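Local structure of staphylococcus aureus CymR (Staphylococcus aureus, 3T8R) at residues 50-55 with 83-88; 77-82 with 116-121. The protein is a dimeric transcriptional regulator of the Rrf2 type that responds to thiol oxidation and probably binds DNA through its helix-turn-helix region. All blocks are in the same frame, centred on the assembly; numbering follows the deposited sequence.

Contact 1 of 2, residues 50-55 with 83-88; sequences GPLRNA and IRLLEG
Pro51 and Leu52, near the C-terminal end of helix 42-54, and Ala55 just beyond meet Leu85 and Leu86 of helix 79-87; helix 42-54 is the second helix of the winged helix-turn-helix, probably the recognition helix that in relatives enters DNA. The axes of the short pieces 50-54 and 83-87 come within 9.5 Å and run at 128° to each other, more antiparallel than parallel. Leu85 reaches across at the outer margin: its methyl fork straddles the single methyl of Ala55, with Leu85 CD1 and Leu85 CD2 each 3.6 Å from Ala55 CB. Its CG stands anti to the carbonyl carbon (chi1 -80°), and this places the fork in front of Ala55. On the inner side Leu85 CD1 also faces Leu52 CD2, more loosely, at 4.4 Å. Leu86 starts alongside the other helix, but its tip swings in: Leu86 CD2 lies 4.0 Å from Pro51 CB, by the CB-CG side of the ring, and the two side chains cross at about a right angle. The deeper leucine, Leu52, continues onto Leu16 and Met17 of helix 8-21, while Leu85 also rests on Leu57. Each touching pair of side chains is carbon on carbon. With no polar bond across it, the join depends on shape and on removing apolar surface from water, partly at an exposed edge.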
ATOM      1  N   GLY A  50      -0.085  15.007 -20.541  1.00 31.64           N
ATOM      2  CA  GLY A  50      -1.292  14.789 -21.322  1.00 31.21           C
ATOM      3  C   GLY A  50      -2.560  14.707 -20.487  1.00 30.82           C
ATOM      4  O   GLY A  50      -3.462  15.533 -20.646  1.00 30.50           O
ATOM      5  N   PRO A  51      -2.633  13.712 -19.589  1.00 28.72           N
ATOM      6  CA  PRO A  51      -3.802  13.492 -18.731  1.00 28.95           C
ATOM      7  C   PRO A  51      -4.087  14.643 -17.762  1.00 28.51           C
ATOM      8  O   PRO A  51      -5.250  14.968 -17.542  1.00 28.12           O
ATOM      9  CB  PRO A  51      -3.438  12.223 -17.961  1.00 33.88           C
ATOM     10  CG  PRO A  51      -2.480  11.507 -18.853  1.00 30.97           C
ATOM     11  CD  PRO A  51      -1.687  12.581 -19.530  1.00 30.66           C
ATOM     12  N   LEU A  52      -3.047  15.252 -17.204  1.00 26.59           N
ATOM     13  CA  LEU A  52      -3.219  16.406 -16.319  1.00 24.90           C
ATOM     14  C   LEU A  52      -3.825  17.610 -17.049  1.00 26.41           C
ATOM     15  O   LEU A  52      -4.659  18.352 -16.506  1.00 25.54           O
ATOM     16  CB  LEU A  52      -1.873  16.787 -15.698  1.00 23.76           C
ATOM     17  CG  LEU A  52      -1.328  15.742 -14.726  1.00 24.67           C
ATOM     18  CD1 LEU A  52       0.130  16.012 -14.399  1.00 26.20           C
ATOM     19  CD2 LEU A  52      -2.164  15.715 -13.453  1.00 27.51           C
ATOM     20  N   ARG A  53      -3.398  17.794 -18.291  1.00 25.28           N
ATOM     21  CA  ARG A  53      -3.902  18.867 -19.127  1.00 28.75           C
ATOM     22  C   ARG A  53      -5.364  18.587 -19.478  1.00 27.42           C
ATOM     23  O   ARG A  53      -6.223  19.469 -19.404  1.00 26.93           O
ATOM     24  CB  ARG A  53      -3.049  18.945 -20.393  1.00 32.27           C
ATOM     25  CG  ARG A  53      -3.174  20.212 -21.196  1.00 34.03           C
ATOM     26  CD  ARG A  53      -2.112  20.211 -22.290  1.00 40.65           C
ATOM     27  NE  ARG A  53      -2.276  19.063 -23.180  1.00 46.93           N
ATOM     28  CZ  ARG A  53      -1.281  18.322 -23.656  1.00 45.36           C
ATOM     29  NH1 ARG A  53      -0.020  18.596 -23.334  1.00 45.76           N
ATOM     30  NH2 ARG A  53      -1.546  17.303 -24.464  1.00 47.81           N
ATOM     31  N   ASN A  54      -5.649  17.345 -19.839  1.00 29.25           N
ATOM     32  CA  ASN A  54      -7.003  16.957 -20.222  1.00 31.51           C
ATOM     33  C   ASN A  54      -8.009  17.087 -19.091  1.00 32.69           C
ATOM     34  O   ASN A  54      -9.184  17.367 -19.322  1.00 33.51           O
ATOM     35  CB  ASN A  54      -7.003  15.541 -20.788  1.00 33.37           C
ATOM     36  CG  ASN A  54      -6.373  15.479 -22.155  1.00 37.31           C
ATOM     37  OD1 ASN A  54      -6.200  16.510 -22.805  1.00 40.63           O
ATOM     38  ND2 ASN A  54      -6.021  14.276 -22.602  1.00 44.05           N
ATOM     39  N   ALA A  55      -7.539  16.896 -17.863  1.00 29.73           N
ATOM     40  CA  ALA A  55      -8.393  17.030 -16.690  1.00 31.28           C
ATOM     41  C   ALA A  55      -8.546  18.487 -16.277  1.00 30.39           C
ATOM     42  O   ALA A  55      -9.305  18.794 -15.365  1.00 31.79           O
ATOM     43  CB  ALA A  55      -7.838  16.208 -15.527  1.00 30.78           C
ATOM     44  N   ILE A  83      -3.064  11.149  -8.322  1.00 25.05           N
ATOM     45  CA  ILE A  83      -2.769   9.742  -8.492  1.00 24.76           C
ATOM     46  C   ILE A  83      -3.850   9.059  -9.323  1.00 26.93           C
ATOM     47  O   ILE A  83      -3.553   8.300 -10.242  1.00 28.98           O
ATOM     48  CB  ILE A  83      -2.653   9.044  -7.145  1.00 28.99           C
ATOM     49  CG1 ILE A  83      -1.502   9.648  -6.340  1.00 31.08           C
ATOM     50  CG2 ILE A  83      -2.435   7.563  -7.357  1.00 31.89           C
ATOM     51  CD1 ILE A  83      -0.195   9.551  -7.038  1.00 31.66           C
ATOM     52  N   ARG A  84      -5.105   9.352  -9.004  1.00 29.22           N
ATOM     53  CA  ARG A  84      -6.230   8.762  -9.722  1.00 31.93           C
ATOM     54  C   ARG A  84      -6.158   9.011 -11.224  1.00 32.19           C
ATOM     55  O   ARG A  84      -6.361   8.099 -12.020  1.00 35.67           O
ATOM     56  CB  ARG A  84      -7.558   9.257  -9.142  1.00 34.73           C
ATOM     57  CG  ARG A  84      -7.903   8.614  -7.791  1.00 37.65           C
ATOM     58  CD  ARG A  84      -9.323   8.940  -7.321  1.00 41.99           C
ATOM     59  NE  ARG A  84      -9.439  10.262  -6.704  1.00 39.78           N
ATOM     60  CZ  ARG A  84      -9.158  10.516  -5.429  1.00 37.56           C
ATOM     61  NH1 ARG A  84      -8.734   9.544  -4.635  1.00 40.07           N
ATOM     62  NH2 ARG A  84      -9.292  11.743  -4.948  1.00 38.58           N
ATOM     63  N   LEU A  85      -5.845  10.239 -11.613  1.00 29.61           N
ATOM     64  CA  LEU A  85      -5.797  10.597 -13.022  1.00 23.70           C
ATOM     65  C   LEU A  85      -4.728   9.820 -13.778  1.00 32.96           C
ATOM     66  O   LEU A  85      -4.920   9.429 -14.928  1.00 33.60           O
ATOM     67  CB  LEU A  85      -5.529  12.086 -13.166  1.00 26.87           C
ATOM     68  CG  LEU A  85      -6.738  12.986 -12.979  1.00 32.35           C
ATOM     69  CD1 LEU A  85      -6.290  14.421 -12.776  1.00 31.64           C
ATOM     70  CD2 LEU A  85      -7.659  12.862 -14.191  1.00 34.49           C
ATOM     71  N   LEU A  86      -3.595   9.594 -13.130  1.00 27.70           N
ATOM     72  CA  LEU A  86      -2.472   8.975 -13.810  1.00 27.89           C
ATOM     73  C   LEU A  86      -2.437   7.453 -13.700  1.00 33.87           C
ATOM     74  O   LEU A  86      -1.991   6.779 -14.626  1.00 38.63           O
ATOM     75  CB  LEU A  86      -1.164   9.577 -13.309  1.00 28.71           C
ATOM     76  CG  LEU A  86      -1.054  11.057 -13.689  1.00 24.91           C
ATOM     77  CD1 LEU A  86      -0.046  11.784 -12.831  1.00 25.64           C
ATOM     78  CD2 LEU A  86      -0.727  11.207 -15.181  1.00 28.70           C
ATOM     79  N   GLU A  87      -2.913   6.914 -12.584  1.00 34.81           N
ATOM     80  CA  GLU A  87      -2.754   5.482 -12.319  1.00 41.61           C
ATOM     81  C   GLU A  87      -4.061   4.707 -12.393  1.00 47.99           C
ATOM     82  O   GLU A  87      -4.093   3.578 -12.888  1.00 51.00           O
ATOM     83  CB  GLU A  87      -2.113   5.251 -10.952  1.00 37.94           C
ATOM     84  CG  GLU A  87      -3.117   5.110  -9.823  1.00 44.53           C
ATOM     85  CD  GLU A  87      -2.616   4.233  -8.694  1.00 49.80           C
ATOM     86  OE1 GLU A  87      -1.384   4.061  -8.578  1.00 52.53           O
ATOM     87  OE2 GLU A  87      -3.453   3.709  -7.925  1.00 56.39           O
ATOM     88  N   GLY A  88      -5.138   5.310 -11.897  1.00 45.65           N
ATOM     89  CA  GLY A  88      -6.414   4.621 -11.808  1.00 47.89           C
ATOM     90  C   GLY A  88      -7.176   4.966 -10.541  1.00 44.76           C
ATOM     91  O   GLY A  88      -6.582   5.349  -9.535  1.00 43.64           O
TER

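Contact 2 of 2, residues 77-82 with 116-121; sequences ISAGDI and DVLDNT
Asp119 and Gly80 meet at the one carboxylate that reaches across, where Asp119 OD1 lies 3.8 Å from Gly80 CA; the same oxygen is held in a salt bridge by Arg84. A second carboxylate, that of Asp81, caps its own helix through OD2, while its OD1 is held in a salt bridge by Arg84: Ser78 N donates to Asp81 OD2 from above the plane, 39° out of it. Asp81 N returns a bond to Ser78 OG over 2.9 Å, and the pair makes a capping box at the start of helix 79-87. Ser78 OG sits between the backbone N and the carbonyl carbon (chi1 75°), where it can take that bond. Ser78 OG is also hydrogen-bonded to a water whose O is 2.6 Å away, and that water gives a weak bond to Asp119 O across the contact.

Two backbone hydrogen bonds join the segments. Ala79 N gives a nearly head-on bond to Thr121 O, 2.9 Å long, while Gly80 N reaches Leu118 O at 3.0 Å from well above the carbonyl plane. Two N-H groups of the first turn of helix 79-87 are thus taken up by Leu118 O, in the last turn of helix 101-119, and Thr121 O, just after it. Ser78 CA adds a CA-H...O contact to Thr121 O. Gly80 is closely fitted, its bare CA leaving room for Asp119 OD1. Beside it the methyl of Ala79 touches Leu118 CD2 at 3.7 Å.

Thr121 OG1 turns back to Val117 O, and is also hydrogen-bonded to Arg109 of the second subunit. Leu106 of that subunit packs on Ala79 and Thr121, and its Met110 on Val117 and Leu118. The joint therefore links helix 79-87 to the long helix 101-119 at the dimer interface, with Ile77 and Ile82 leaning on helix 8-21 of the same chain.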
ATOM      1  N   ILE A  77      -6.717  20.943  -5.232  1.00 24.12           N
ATOM      2  CA  ILE A  77      -6.287  19.679  -5.818  1.00 19.61           C
ATOM      3  C   ILE A  77      -5.696  18.790  -4.738  1.00 23.16           C
ATOM      4  O   ILE A  77      -4.857  19.247  -3.969  1.00 21.59           O
ATOM      5  CB  ILE A  77      -5.177  19.876  -6.866  1.00 20.74           C
ATOM      6  CG1 ILE A  77      -5.616  20.871  -7.945  1.00 22.52           C
ATOM      7  CG2 ILE A  77      -4.776  18.532  -7.492  1.00 23.10           C
ATOM      8  CD1 ILE A  77      -4.535  21.186  -8.953  1.00 22.50           C
ATOM      9  N   SER A  78      -6.134  17.536  -4.682  1.00 21.88           N
ATOM     10  CA  SER A  78      -5.573  16.590  -3.711  1.00 25.15           C
ATOM     11  C   SER A  78      -4.570  15.640  -4.361  1.00 23.67           C
ATOM     12  O   SER A  78      -4.583  15.416  -5.573  1.00 22.14           O
ATOM     13  CB  SER A  78      -6.674  15.776  -3.017  1.00 25.55           C
ATOM     14  OG  SER A  78      -7.185  14.782  -3.889  1.00 24.95           O
ATOM     15  N   ALA A  79      -3.676  15.093  -3.543  1.00 22.98           N
ATOM     16  CA  ALA A  79      -2.715  14.119  -4.037  1.00 21.81           C
ATOM     17  C   ALA A  79      -3.476  12.950  -4.642  1.00 20.11           C
ATOM     18  O   ALA A  79      -3.075  12.373  -5.659  1.00 21.57           O
ATOM     19  CB  ALA A  79      -1.836  13.667  -2.916  1.00 20.47           C
ATOM     20  N   GLY A  80      -4.599  12.614  -4.012  1.00 20.78           N
ATOM     21  CA  GLY A  80      -5.428  11.528  -4.489  1.00 26.33           C
ATOM     22  C   GLY A  80      -5.952  11.792  -5.887  1.00 24.48           C
ATOM     23  O   GLY A  80      -5.946  10.891  -6.732  1.00 27.12           O
ATOM     24  N   ASP A  81      -6.400  13.024  -6.120  1.00 24.54           N
ATOM     25  CA  ASP A  81      -6.896  13.444  -7.430  1.00 23.71           C
ATOM     26  C   ASP A  81      -5.826  13.151  -8.480  1.00 26.44           C
ATOM     27  O   ASP A  81      -6.099  12.595  -9.546  1.00 25.55           O
ATOM     28  CB  ASP A  81      -7.220  14.947  -7.428  1.00 26.02           C
ATOM     29  CG  ASP A  81      -8.434  15.305  -6.573  1.00 31.30           C
ATOM     30  OD1 ASP A  81      -9.336  14.448  -6.417  1.00 31.96           O
ATOM     31  OD2 ASP A  81      -8.485  16.456  -6.067  1.00 30.96           O
ATOM     32  N   ILE A  82      -4.591  13.526  -8.163  1.00 21.95           N
ATOM     33  CA  ILE A  82      -3.503  13.391  -9.111  1.00 22.63           C
ATOM     34  C   ILE A  82      -3.176  11.932  -9.383  1.00 24.27           C
ATOM     35  O   ILE A  82      -3.024  11.509 -10.526  1.00 23.97           O
ATOM     36  CB  ILE A  82      -2.258  14.155  -8.620  1.00 20.20           C
ATOM     37  CG1 ILE A  82      -2.551  15.658  -8.651  1.00 23.43           C
ATOM     38  CG2 ILE A  82      -1.074  13.829  -9.504  1.00 21.46           C
ATOM     39  CD1 ILE A  82      -1.627  16.531  -7.804  1.00 24.62           C
ATOM     40  N   ASP A 116      -7.671   7.703   2.333  1.00 27.71           N
ATOM     41  CA  ASP A 116      -7.889   8.819   3.255  1.00 30.45           C
ATOM     42  C   ASP A 116      -6.700   9.779   3.339  1.00 30.97           C
ATOM     43  O   ASP A 116      -6.874  10.995   3.278  1.00 30.41           O
ATOM     44  CB  ASP A 116      -8.241   8.306   4.656  1.00 31.30           C
ATOM     45  CG  ASP A 116      -8.409   9.426   5.662  1.00 44.47           C
ATOM     46  OD1 ASP A 116      -9.449  10.120   5.605  1.00 53.39           O
ATOM     47  OD2 ASP A 116      -7.507   9.614   6.514  1.00 47.63           O
ATOM     48  N   VAL A 117      -5.494   9.242   3.491  1.00 24.59           N
ATOM     49  CA  VAL A 117      -4.306  10.087   3.537  1.00 24.37           C
ATOM     50  C   VAL A 117      -4.188  10.890   2.241  1.00 25.38           C
ATOM     51  O   VAL A 117      -3.968  12.095   2.263  1.00 25.93           O
ATOM     52  CB  VAL A 117      -3.014   9.263   3.786  1.00 27.21           C
ATOM     53  CG1 VAL A 117      -1.776  10.134   3.619  1.00 26.67           C
ATOM     54  CG2 VAL A 117      -3.039   8.661   5.178  1.00 26.64           C
ATOM     55  N   LEU A 118      -4.344  10.210   1.118  1.00 21.72           N
ATOM     56  CA  LEU A 118      -4.175  10.840  -0.189  1.00 22.42           C
ATOM     57  C   LEU A 118      -5.238  11.886  -0.475  1.00 26.05           C
ATOM     58  O   LEU A 118      -4.935  12.948  -1.023  1.00 23.87           O
ATOM     59  CB  LEU A 118      -4.188   9.773  -1.280  1.00 23.83           C
ATOM     60  CG  LEU A 118      -2.857   9.063  -1.468  1.00 24.98           C
ATOM     61  CD1 LEU A 118      -2.987   7.959  -2.499  1.00 28.99           C
ATOM     62  CD2 LEU A 118      -1.819  10.081  -1.907  1.00 26.35           C
ATOM     63  N   ASP A 119      -6.479  11.591  -0.105  1.00 26.25           N
ATOM     64  CA  ASP A 119      -7.594  12.501  -0.401  1.00 27.80           C
ATOM     65  C   ASP A 119      -7.598  13.741   0.467  1.00 30.04           C
ATOM     66  O   ASP A 119      -8.108  14.786   0.063  1.00 31.54           O
ATOM     67  CB  ASP A 119      -8.941  11.795  -0.253  1.00 30.50           C
ATOM     68  CG  ASP A 119      -9.214  10.838  -1.372  1.00 34.50           C
ATOM     69  OD1 ASP A 119      -8.425  10.820  -2.334  1.00 33.51           O
ATOM     70  OD2 ASP A 119     -10.223  10.105  -1.295  1.00 39.10           O
ATOM     71  N   ASN A 120      -7.041  13.632   1.663  1.00 27.61           N
ATOM     72  CA  ASN A 120      -7.047  14.748   2.592  1.00 29.38           C
ATOM     73  C   ASN A 120      -5.721  15.494   2.600  1.00 27.76           C
ATOM     74  O   ASN A 120      -5.440  16.284   3.508  1.00 30.66           O
ATOM     75  CB  ASN A 120      -7.418  14.269   3.995  1.00 34.72           C
ATOM     76  CG  ASN A 120      -8.804  13.643   4.047  1.00 37.28           C
ATOM     77  OD1 ASN A 120      -8.969  12.515   4.518  1.00 44.30           O
ATOM     78  ND2 ASN A 120      -9.804  14.370   3.567  1.00 39.30           N
ATOM     79  N   THR A 121      -4.906  15.237   1.582  1.00 24.99           N
ATOM     80  CA  THR A 121      -3.654  15.961   1.410  1.00 24.85           C
ATOM     81  C   THR A 121      -3.780  16.836   0.170  1.00 22.12           C
ATOM     82  O   THR A 121      -3.891  16.315  -0.938  1.00 24.93           O
ATOM     83  CB  THR A 121      -2.463  15.008   1.233  1.00 24.62           C
ATOM     84  OG1 THR A 121      -2.310  14.213   2.416  1.00 28.92           O
ATOM     85  CG2 THR A 121      -1.174  15.790   0.994  1.00 25.80           C
TER
HETATM   86  O   HOH W   1      -9.542  14.327  -2.935  1.00 34.43           O

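How the contacts relate
Both contacts use helix 79-87, contact 2 at its N-terminal start and contact 1 toward its C-terminal end, their centres about 13 Å apart. Contact 1 is partly exposed and apolar, joining that helix to helix 42-54; contact 2 is buried, relies on backbone hydrogen bonds, and borders the second subunit. Arg84 bridges them: it lies on the 83-88 segment, yet its NH1 is 2.6 Å from Asp119 OD1 in contact 2, and its NH2 pairs with Asp81. Helix 8-21 backs both, receiving Leu52 from one and Ile77 and Ile82 from the other. Helix 79-87 thus touches helix 42-54, which probably serves DNA binding, near one end, and the long helix 101-119, which lies at the dimer interface, at the other.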